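PDB 3CZX: putative N-acetylmuramoyl-L-alanine amidase from Neisseria meningitidis MC58, which probably hydrolyses, as a zinc-dependent amidase, the link between N-acetylmuramoyl residues and L-amino acid residues in cell-wall glycopeptides. Local coordinates for residues 30-35 with 160-165; 40-43 with 48-51; 90-95 with 100-105; 124-129 with 136-141. All blocks are in the same frame, centred on the assembly; numbering follows the deposited sequence.

Contact 1 (30-35 with 160-165)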
# COMPACT_ATOMS: atom_id res chain seq x y z
N ALA A 30 -7.37 3.37 -5.36
CA ALA A 30 -6.77 3.65 -6.66
C ALA A 30 -5.30 4.09 -6.51
O ALA A 30 -4.43 3.66 -7.29
CB ALA A 30 -7.62 4.70 -7.41
N GLN A 31 -5.01 4.95 -5.53
CA GLN A 31 -3.65 5.32 -5.16
C GLN A 31 -2.82 4.06 -4.87
O GLN A 31 -1.71 3.93 -5.38
CB GLN A 31 -3.68 6.26 -3.94
CG GLN A 31 -2.36 6.51 -3.29
CD GLN A 31 -2.46 7.42 -2.10
OE1 GLN A 31 -3.47 7.39 -1.39
NE2 GLN A 31 -1.43 8.25 -1.87
N ASP A 32 -3.35 3.13 -4.08
CA ASP A 32 -2.60 1.92 -3.75
C ASP A 32 -2.33 1.14 -5.02
O ASP A 32 -1.20 0.66 -5.24
CB ASP A 32 -3.36 1.00 -2.80
CG ASP A 32 -3.27 1.42 -1.34
OD1 ASP A 32 -2.47 2.34 -1.05
OD2 ASP A 32 -4.03 0.83 -0.54
N MSE A 33 -3.36 0.94 -5.86
CA MSE A 33 -3.14 0.16 -7.08
C MSE A 33 -2.07 0.77 -7.96
O MSE A 33 -1.18 0.04 -8.43
CB MSE A 33 -4.44 -0.02 -7.87
CG MSE A 33 -5.41 -0.90 -7.17
SE MSE A 33 -7.04 -1.33 -8.18
CE MSE A 33 -8.23 -0.03 -7.33
N ARG A 34 -2.16 2.07 -8.21
CA ARG A 34 -1.18 2.75 -9.07
C ARG A 34 0.23 2.63 -8.45
O ARG A 34 1.20 2.24 -9.13
CB ARG A 34 -1.58 4.21 -9.34
CG ARG A 34 -0.50 5.02 -10.05
CD ARG A 34 0.13 6.07 -9.15
NE ARG A 34 -0.72 7.25 -9.05
CZ ARG A 34 -1.07 7.87 -7.93
NH1 ARG A 34 -1.84 8.93 -8.00
NH2 ARG A 34 -0.71 7.40 -6.75
N ASN A 35 0.35 2.94 -7.16
CA ASN A 35 1.68 2.94 -6.52
C ASN A 35 2.33 1.57 -6.52
O ASN A 35 3.55 1.45 -6.76
CB ASN A 35 1.58 3.49 -5.08
CG ASN A 35 1.43 4.99 -5.03
OD1 ASN A 35 1.52 5.66 -6.04
ND2 ASN A 35 1.16 5.55 -3.83
N THR A 160 -7.29 -7.94 1.62
CA THR A 160 -6.40 -9.00 2.15
C THR A 160 -5.37 -9.52 1.17
O THR A 160 -4.44 -10.17 1.60
CB THR A 160 -7.20 -10.21 2.67
OG1 THR A 160 -7.86 -10.84 1.56
CG2 THR A 160 -8.19 -9.76 3.75
N THR A 161 -5.52 -9.22 -0.13
CA THR A 161 -4.63 -9.74 -1.19
C THR A 161 -4.17 -8.64 -2.16
O THR A 161 -3.71 -8.92 -3.23
CB THR A 161 -5.31 -10.87 -1.97
OG1 THR A 161 -6.00 -11.71 -1.03
CG2 THR A 161 -4.29 -11.73 -2.73
N LYS A 162 -4.21 -7.41 -1.70
CA LYS A 162 -3.88 -6.22 -2.48
C LYS A 162 -2.51 -6.33 -3.16
O LYS A 162 -2.39 -6.11 -4.38
CB LYS A 162 -3.88 -5.03 -1.50
CG LYS A 162 -3.55 -3.73 -2.09
CD LYS A 162 -3.96 -2.65 -1.14
CE LYS A 162 -2.98 -2.53 0.00
NZ LYS A 162 -3.51 -1.57 0.96
N TRP A 163 -1.50 -6.70 -2.40
CA TRP A 163 -0.15 -6.69 -2.96
C TRP A 163 0.01 -7.79 -3.98
O TRP A 163 0.69 -7.62 -4.99
CB TRP A 163 0.93 -6.76 -1.83
CG TRP A 163 0.94 -5.54 -1.01
CD1 TRP A 163 0.11 -5.23 0.02
CD2 TRP A 163 1.82 -4.42 -1.15
NE1 TRP A 163 0.39 -3.98 0.51
CE2 TRP A 163 1.44 -3.46 -0.19
CE3 TRP A 163 2.89 -4.13 -2.01
CZ2 TRP A 163 2.09 -2.25 -0.06
CZ3 TRP A 163 3.52 -2.91 -1.88
CH2 TRP A 163 3.12 -1.99 -0.91
N GLY A 164 -0.64 -8.93 -3.73
CA GLY A 164 -0.61 -10.04 -4.66
C GLY A 164 -1.37 -9.77 -5.95
O GLY A 164 -0.93 -10.18 -7.05
N ILE A 165 -2.53 -9.10 -5.82
CA ILE A 165 -3.32 -8.72 -6.99
C ILE A 165 -2.52 -7.73 -7.85
O ILE A 165 -2.44 -7.88 -9.08
CB ILE A 165 -4.74 -8.17 -6.58
CG1 ILE A 165 -5.60 -9.28 -5.95
CG2 ILE A 165 -5.44 -7.46 -7.76
CD1 ILE A 165 -6.84 -8.76 -5.27
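Asp32 and Lys162 carry this contact between two segments 125 residues apart in the chain, one on helix 26-45 and one on helix 152-177, joined here by a salt bridge. Lys162 NZ lies 2.9 Å from Asp32 OD2 and donates a hydrogen bond to it. The approach is not in the plane of the carboxylate: the ammonium nitrogen sits above it, 52° out of plane. Lys162 leaves its helix with CG anti to the backbone N (chi1 180°), and a bend at chi3 (76°) turns its last carbons, so that the two side chains cross at about a right angle. The same bend lays the aliphatic part against the acid, with Lys162 CD 3.5 Å from Asp32 OD2 and 4.1 Å from Asp32 CB.

Neither charge is served by this pair alone. Asp32 OD2 also forms a salt bridge with Lys162 of the second subunit, and Lys162 NZ does so with Asp32 of that subunit, while Asp32 OD1 accepts a hydrogen bond from Trp163 NE1 of the second subunit. Two aspartates and two lysines thus alternate around the interface, an arrangement that would be expected to stabilise the ionised form of each. Since Asp32 is buried, these bonds also satisfy its carboxylate. The side chain of Asp32 lies about 11 Å from that of zinc ligand Glu26. The arrangement is that of a reciprocal, intersubunit salt-bridge network at a helix-lined dimer interface.

Contact 2 (40-43 with 48-51)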
# COMPACT_ATOMS: atom_id res chain seq x y z
N ILE A 40 6.48 -2.20 -8.66
CA ILE A 40 6.88 -3.53 -9.09
C ILE A 40 7.43 -3.46 -10.52
O ILE A 40 8.44 -4.11 -10.86
CB ILE A 40 5.74 -4.56 -8.96
CG1 ILE A 40 5.38 -4.75 -7.47
CG2 ILE A 40 6.13 -5.90 -9.59
CD1 ILE A 40 4.18 -5.64 -7.18
N LEU A 41 6.78 -2.70 -11.39
CA LEU A 41 7.28 -2.57 -12.76
C LEU A 41 8.69 -1.96 -12.74
O LEU A 41 9.57 -2.40 -13.47
CB LEU A 41 6.30 -1.76 -13.62
CG LEU A 41 5.00 -2.47 -14.02
CD1 LEU A 41 4.04 -1.47 -14.58
CD2 LEU A 41 5.21 -3.63 -15.02
N ARG A 42 8.88 -0.95 -11.90
CA ARG A 42 10.22 -0.32 -11.74
C ARG A 42 11.22 -1.24 -11.05
O ARG A 42 12.31 -1.51 -11.61
CB ARG A 42 10.06 1.01 -11.03
CG ARG A 42 9.34 2.02 -11.81
CD ARG A 42 8.88 3.18 -10.96
NE ARG A 42 8.45 4.32 -11.71
CZ ARG A 42 7.66 5.31 -11.26
NH1 ARG A 42 7.20 5.32 -10.00
NH2 ARG A 42 7.34 6.31 -12.04
N ASN A 43 10.88 -1.78 -9.87
CA ASN A 43 11.82 -2.66 -9.10
C ASN A 43 12.17 -3.97 -9.71
O ASN A 43 13.36 -4.32 -9.79
CB ASN A 43 11.26 -2.99 -7.72
CG ASN A 43 11.03 -1.78 -6.89
OD1 ASN A 43 11.56 -0.71 -7.18
ND2 ASN A 43 10.22 -1.93 -5.83
N THR A 48 10.18 1.64 -17.62
CA THR A 48 9.84 3.06 -17.58
C THR A 48 8.35 3.17 -17.33
O THR A 48 7.53 2.76 -18.16
CB THR A 48 10.10 3.75 -18.91
OG1 THR A 48 11.49 3.67 -19.21
CG2 THR A 48 9.71 5.19 -18.86
N VAL A 49 8.04 3.79 -16.21
CA VAL A 49 6.66 4.12 -15.84
C VAL A 49 6.52 5.61 -15.59
O VAL A 49 7.31 6.20 -14.84
CB VAL A 49 6.21 3.36 -14.59
CG1 VAL A 49 4.72 3.59 -14.34
CG2 VAL A 49 6.52 1.87 -14.75
N LYS A 50 5.53 6.21 -16.21
CA LYS A 50 5.16 7.59 -15.92
C LYS A 50 3.84 7.60 -15.18
O LYS A 50 2.91 6.94 -15.58
CB LYS A 50 5.08 8.41 -17.20
CG LYS A 50 6.39 8.41 -17.99
CD LYS A 50 6.49 9.49 -19.04
CE LYS A 50 7.56 9.12 -20.09
NZ LYS A 50 7.86 10.29 -20.97
N THR A 51 3.77 8.38 -14.11
CA THR A 51 2.57 8.45 -13.30
C THR A 51 2.16 9.89 -13.02
O THR A 51 2.87 10.85 -13.37
CB THR A 51 2.79 7.73 -11.96
OG1 THR A 51 3.69 8.52 -11.15
CG2 THR A 51 3.39 6.35 -12.13
O HOH W 1 5.14 7.48 -9.21
O HOH W 2 6.23 9.25 -12.80
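Arg42 sets CG anti to its carbonyl carbon (chi1 -67°) and then runs extended from CG to NE, which carries its guanidinium from the helix to the strand; Val49 places CG2 anti to its own carbonyl carbon, where the methyl faces both Leu41 and Arg42. Arg42 NH2 donates to Val49 O at 2.8 Å, with an N-H...O angle of 148°. The donor stands above the carbonyl plane, 50° out of it. Val49 CG1 lies over one face of the guanidinium, and Arg42 NE is 3.8 Å from Val49 CB, so the polar bond is accompanied by apolar packing.

Two waters meet the edge of the guanidinium in its plane. One accepts from Arg42 NH1 and is hydrogen-bonded to Thr51 OG1 at 2.6 Å; the other accepts from Thr51 N and, weakly, from Arg42 NH2. Thr51 OG1 is also bonded to Gly53. On the inner side, Leu41 CB packs at 3.8 Å from Val49 CG2, the two side chains crossing at about a right angle, and Leu41 continues onto Ile6 and Leu8 of strand 6-10. This is helix-on-sheet packing in an alpha/beta fold: after helix 26-45 the chain turns back into strand 49-51, one of the mixed sheet's two outermost strands, which runs parallel to strand 6-10.

Contact 3 (90-95 with 100-105)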
# COMPACT_ATOMS: atom_id res chain seq x y z
N ILE A 90 -15.02 -7.76 -13.08
CA ILE A 90 -13.89 -7.01 -13.58
C ILE A 90 -14.19 -6.44 -14.93
O ILE A 90 -14.64 -7.15 -15.82
CB ILE A 90 -12.70 -7.99 -13.81
CG1 ILE A 90 -12.23 -8.62 -12.49
CG2 ILE A 90 -11.54 -7.28 -14.54
CD1 ILE A 90 -11.48 -9.94 -12.71
N GLU A 91 -13.87 -5.17 -15.12
CA GLU A 91 -13.93 -4.61 -16.44
C GLU A 91 -12.96 -3.47 -16.65
O GLU A 91 -12.50 -2.82 -15.70
CB GLU A 91 -15.35 -4.21 -16.80
CG GLU A 91 -15.95 -3.10 -16.00
CD GLU A 91 -17.43 -2.84 -16.37
OE1 GLU A 91 -18.21 -3.78 -16.59
OE2 GLU A 91 -17.78 -1.66 -16.47
N ALA A 92 -12.66 -3.25 -17.92
CA ALA A 92 -11.74 -2.20 -18.35
C ALA A 92 -12.34 -1.59 -19.59
O ALA A 92 -12.71 -2.33 -20.52
CB ALA A 92 -10.39 -2.80 -18.66
N LEU A 93 -12.47 -0.26 -19.57
CA LEU A 93 -13.12 0.51 -20.61
C LEU A 93 -12.06 1.15 -21.45
O LEU A 93 -11.21 1.84 -20.92
CB LEU A 93 -13.97 1.62 -19.97
CG LEU A 93 -14.73 2.56 -20.87
CD1 LEU A 93 -15.92 1.77 -21.45
CD2 LEU A 93 -15.19 3.88 -20.10
N SER A 94 -12.09 0.95 -22.78
CA SER A 94 -11.13 1.65 -23.62
C SER A 94 -11.63 1.62 -25.06
O SER A 94 -12.69 1.09 -25.32
CB SER A 94 -9.75 1.02 -23.51
OG SER A 94 -8.72 1.81 -24.07
N THR A 95 -10.82 2.17 -25.94
CA THR A 95 -11.02 2.00 -27.40
C THR A 95 -10.71 0.55 -27.82
O THR A 95 -9.91 -0.14 -27.19
CB THR A 95 -10.06 2.93 -28.18
OG1 THR A 95 -8.71 2.74 -27.72
CG2 THR A 95 -10.42 4.40 -27.99
N ARG A 100 -7.03 -6.06 -26.41
CA ARG A 100 -6.10 -7.05 -25.94
C ARG A 100 -5.50 -6.63 -24.61
O ARG A 100 -5.47 -7.43 -23.70
CB ARG A 100 -5.02 -7.28 -26.99
CG ARG A 100 -3.82 -8.05 -26.54
CD ARG A 100 -4.09 -9.39 -26.02
NE ARG A 100 -2.82 -10.04 -25.73
CZ ARG A 100 -2.70 -11.27 -25.23
NH1 ARG A 100 -3.79 -11.98 -24.93
NH2 ARG A 100 -1.50 -11.78 -24.99
N TRP A 101 -5.08 -5.38 -24.47
CA TRP A 101 -4.52 -4.95 -23.19
C TRP A 101 -5.54 -5.07 -22.06
O TRP A 101 -5.20 -5.53 -20.98
CB TRP A 101 -4.04 -3.51 -23.24
CG TRP A 101 -2.66 -3.35 -23.64
CD1 TRP A 101 -2.22 -2.74 -24.76
CD2 TRP A 101 -1.50 -3.77 -22.91
NE1 TRP A 101 -0.84 -2.74 -24.79
CE2 TRP A 101 -0.38 -3.37 -23.65
CE3 TRP A 101 -1.30 -4.42 -21.69
CZ2 TRP A 101 0.93 -3.64 -23.23
CZ3 TRP A 101 0.02 -4.68 -21.26
CH2 TRP A 101 1.10 -4.28 -22.03
N CYS A 102 -6.78 -4.67 -22.33
CA CYS A 102 -7.88 -4.81 -21.33
C CYS A 102 -8.04 -6.25 -20.89
O CYS A 102 -8.30 -6.52 -19.69
CB CYS A 102 -9.20 -4.27 -21.90
SG CYS A 102 -9.19 -2.48 -22.10
N GLN A 103 -7.91 -7.16 -21.84
CA GLN A 103 -8.11 -8.59 -21.59
C GLN A 103 -6.91 -9.17 -20.81
O GLN A 103 -7.10 -9.98 -19.89
CB GLN A 103 -8.36 -9.34 -22.90
CG GLN A 103 -9.72 -9.00 -23.48
CD GLN A 103 -9.99 -9.54 -24.85
OE1 GLN A 103 -9.06 -9.83 -25.64
NE2 GLN A 103 -11.28 -9.64 -25.17
N VAL A 104 -5.70 -8.72 -21.14
CA VAL A 104 -4.49 -9.13 -20.39
C VAL A 104 -4.62 -8.70 -18.92
O VAL A 104 -4.39 -9.50 -18.01
CB VAL A 104 -3.22 -8.48 -21.00
CG1 VAL A 104 -2.00 -8.65 -20.10
CG2 VAL A 104 -2.95 -9.06 -22.39
N LEU A 105 -5.02 -7.45 -18.70
CA LEU A 105 -5.18 -6.91 -17.33
C LEU A 105 -6.27 -7.68 -16.59
O LEU A 105 -6.11 -8.07 -15.45
CB LEU A 105 -5.55 -5.43 -17.34
CG LEU A 105 -4.44 -4.53 -17.93
CD1 LEU A 105 -5.02 -3.15 -18.25
CD2 LEU A 105 -3.24 -4.43 -16.97
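This buried contact belongs to the beta-alpha-beta unit of strand 91-94, helix 99-113 and strand 123-125, and packs the first strand on the helix that follows it. Cys102 is the helical residue that meets the strand. Its SG is anti to the carbonyl carbon (chi1 -70°), a setting that directs the sulfur at two strand residues of the same face. Cys102 SG lies 3.7 Å from Ala92 CB and 3.8 Å from Ser94 CB. Cys102 CB is likewise 3.8 Å from Ala92 CB, so the alanine methyl touches both side-chain atoms of the cysteine. Small side chains allow a close approach, with the CA atoms of Ala92 and Cys102 5.5 Å apart.

Ser94 presents its CB to the sulfur, while its hydroxyl has a separate task: with OG anti to the backbone N (chi1 -167°), it is hydrogen-bonded to Gly141 O. The contact itself is van der Waals packing.

Ile142 of strand 142-145 touches both Ser94 and Cys102, and Phe144 of that strand touches Ala92. On its other flank, strand 91-94 pairs with strand 123-125, while Leu105 takes helix 99-113 on to Ile173 of helix 152-177.

Contact 4 (124-129 with 136-141)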
# COMPACT_ATOMS: atom_id res chain seq x y z
N LYS A 124 -14.74 -3.57 -22.20
CA LYS A 124 -15.92 -2.85 -22.62
C LYS A 124 -15.49 -1.66 -23.45
O LYS A 124 -14.53 -0.98 -23.11
CB LYS A 124 -16.71 -2.43 -21.40
CG LYS A 124 -17.36 -3.68 -20.78
CD LYS A 124 -18.72 -3.44 -20.30
CE LYS A 124 -19.26 -4.68 -19.57
NZ LYS A 124 -20.08 -4.31 -18.37
N PRO A 125 -16.18 -1.41 -24.58
CA PRO A 125 -15.73 -0.35 -25.48
C PRO A 125 -16.17 1.02 -25.05
O PRO A 125 -17.20 1.18 -24.44
CB PRO A 125 -16.44 -0.71 -26.81
CG PRO A 125 -17.72 -1.34 -26.34
CD PRO A 125 -17.31 -2.16 -25.13
N ASP A 126 -15.39 2.03 -25.43
CA ASP A 126 -15.71 3.41 -25.06
C ASP A 126 -17.04 3.91 -25.66
O ASP A 126 -17.77 4.66 -25.00
CB ASP A 126 -14.57 4.34 -25.46
CG ASP A 126 -14.33 4.38 -26.97
OD1 ASP A 126 -14.27 5.49 -27.52
OD2 ASP A 126 -14.18 3.31 -27.58
N ASN A 127 -17.38 3.45 -26.86
CA ASN A 127 -18.56 3.95 -27.57
C ASN A 127 -19.87 3.66 -26.85
O ASN A 127 -20.89 4.28 -27.17
CB ASN A 127 -18.61 3.43 -29.02
CG ASN A 127 -19.05 1.97 -29.14
OD1 ASN A 127 -18.92 1.19 -28.20
ND2 ASN A 127 -19.56 1.60 -30.32
N ALA A 128 -19.83 2.74 -25.89
CA ALA A 128 -21.00 2.37 -25.11
C ALA A 128 -20.82 2.69 -23.61
O ALA A 128 -21.65 2.30 -22.78
CB ALA A 128 -21.28 0.89 -25.31
N GLY A 129 -19.77 3.43 -23.28
CA GLY A 129 -19.36 3.63 -21.89
C GLY A 129 -20.07 4.79 -21.21
O GLY A 129 -20.48 5.75 -21.87
N TYR A 136 -10.86 9.84 -20.79
CA TYR A 136 -9.56 9.14 -20.69
C TYR A 136 -9.57 7.89 -21.57
O TYR A 136 -8.62 7.64 -22.31
CB TYR A 136 -9.32 8.75 -19.22
CG TYR A 136 -7.95 8.22 -18.83
CD1 TYR A 136 -7.04 9.03 -18.14
CD2 TYR A 136 -7.61 6.89 -19.03
CE1 TYR A 136 -5.79 8.54 -17.72
CE2 TYR A 136 -6.38 6.41 -18.66
CZ TYR A 136 -5.47 7.23 -17.99
OH TYR A 136 -4.26 6.75 -17.54
N ALA A 137 -10.67 7.14 -21.49
CA ALA A 137 -10.88 5.95 -22.33
C ALA A 137 -10.98 6.35 -23.80
O ALA A 137 -10.32 5.76 -24.66
CB ALA A 137 -12.14 5.17 -21.87
N GLN A 138 -11.79 7.37 -24.10
CA GLN A 138 -11.91 7.87 -25.49
C GLN A 138 -10.59 8.30 -26.09
O GLN A 138 -10.34 8.11 -27.31
CB GLN A 138 -12.95 8.99 -25.57
CG GLN A 138 -14.35 8.50 -25.25
CD GLN A 138 -15.37 9.61 -25.11
OE1 GLN A 138 -15.04 10.74 -24.73
NE2 GLN A 138 -16.63 9.28 -25.39
N ALA A 139 -9.71 8.86 -25.26
CA ALA A 139 -8.40 9.32 -25.72
C ALA A 139 -7.40 8.20 -25.94
O ALA A 139 -6.27 8.46 -26.35
CB ALA A 139 -7.84 10.33 -24.74
N GLY A 140 -7.80 6.95 -25.65
CA GLY A 140 -6.93 5.79 -25.81
C GLY A 140 -6.24 5.30 -24.55
O GLY A 140 -5.35 4.46 -24.59
N GLY A 141 -6.66 5.82 -23.41
CA GLY A 141 -6.26 5.25 -22.13
C GLY A 141 -7.24 4.14 -21.77
O GLY A 141 -8.31 4.00 -22.38
O HOH W 3 -12.32 7.21 -29.14
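Asp126 and Gln138 meet at the surface, the aspartate from a short 3-10 segment after strand 123-125 and the glutamine from the last turn of helix 134-138. Asp126 holds CG between its backbone N and carbonyl carbon (chi1 63°), the more hindered staggered position; this brings OD1 over the neighbouring helix end, 3.8 Å from Gln138 CG and 3.9 Å from Gln138 CA. Gln138 has CG anti to its carbonyl carbon and is extended beyond CG, so its methylene flank, rather than its amide, does the touching. The carboxylate and amide planes stand 90° apart. Alongside this pair, Asp126 CB comes within 4.4 Å of the CB of buried Ala137, a loose approach.

The polar link is made by water. A single molecule donates to Asp126 OD1 at 3.1 Å and to Gln138 O at 2.8 Å, tying the carboxylate to a main-chain carbonyl at the helix C terminus. Each segment also fixes its own backbone: Gly129 N bonds to Asp126 O, while Gly141 N bonds back to Tyr136 O and Gly140 N to Ala137 O. Gly140 has positive phi (99°), and these two bonds define a Schellman motif. Asp126 further packs on Thr95 and Pro96. The arrangement is a water-bridged contact between a 3-10 turn and a Schellman-terminated helix that leads into strand 142-145.

Overall arrangement
From the N terminus, helix 26-45 supplies the first segments of contacts 1 and 2. Contact 2 closes a short loop as the chain turns back into edge strand 49-51. Contact 3 follows in series between strand 91-94 and helix 99-113, and contact 4 joins the end of strand 123-125 to helix 134-138. Contact 1 closes last, on helix 152-177, so the other three nest inside its long loop. Contacts 2, 3 and 4 reach the same mixed sheet; contacts 2 and 4 involve its two outermost strands, and the centres of these two contacts lie 24 Å apart. Contacts 3 and 4 touch through the Glu91-Lys124 salt bridge, whereas contacts 1 and 2 meet through Arg34 and Thr51.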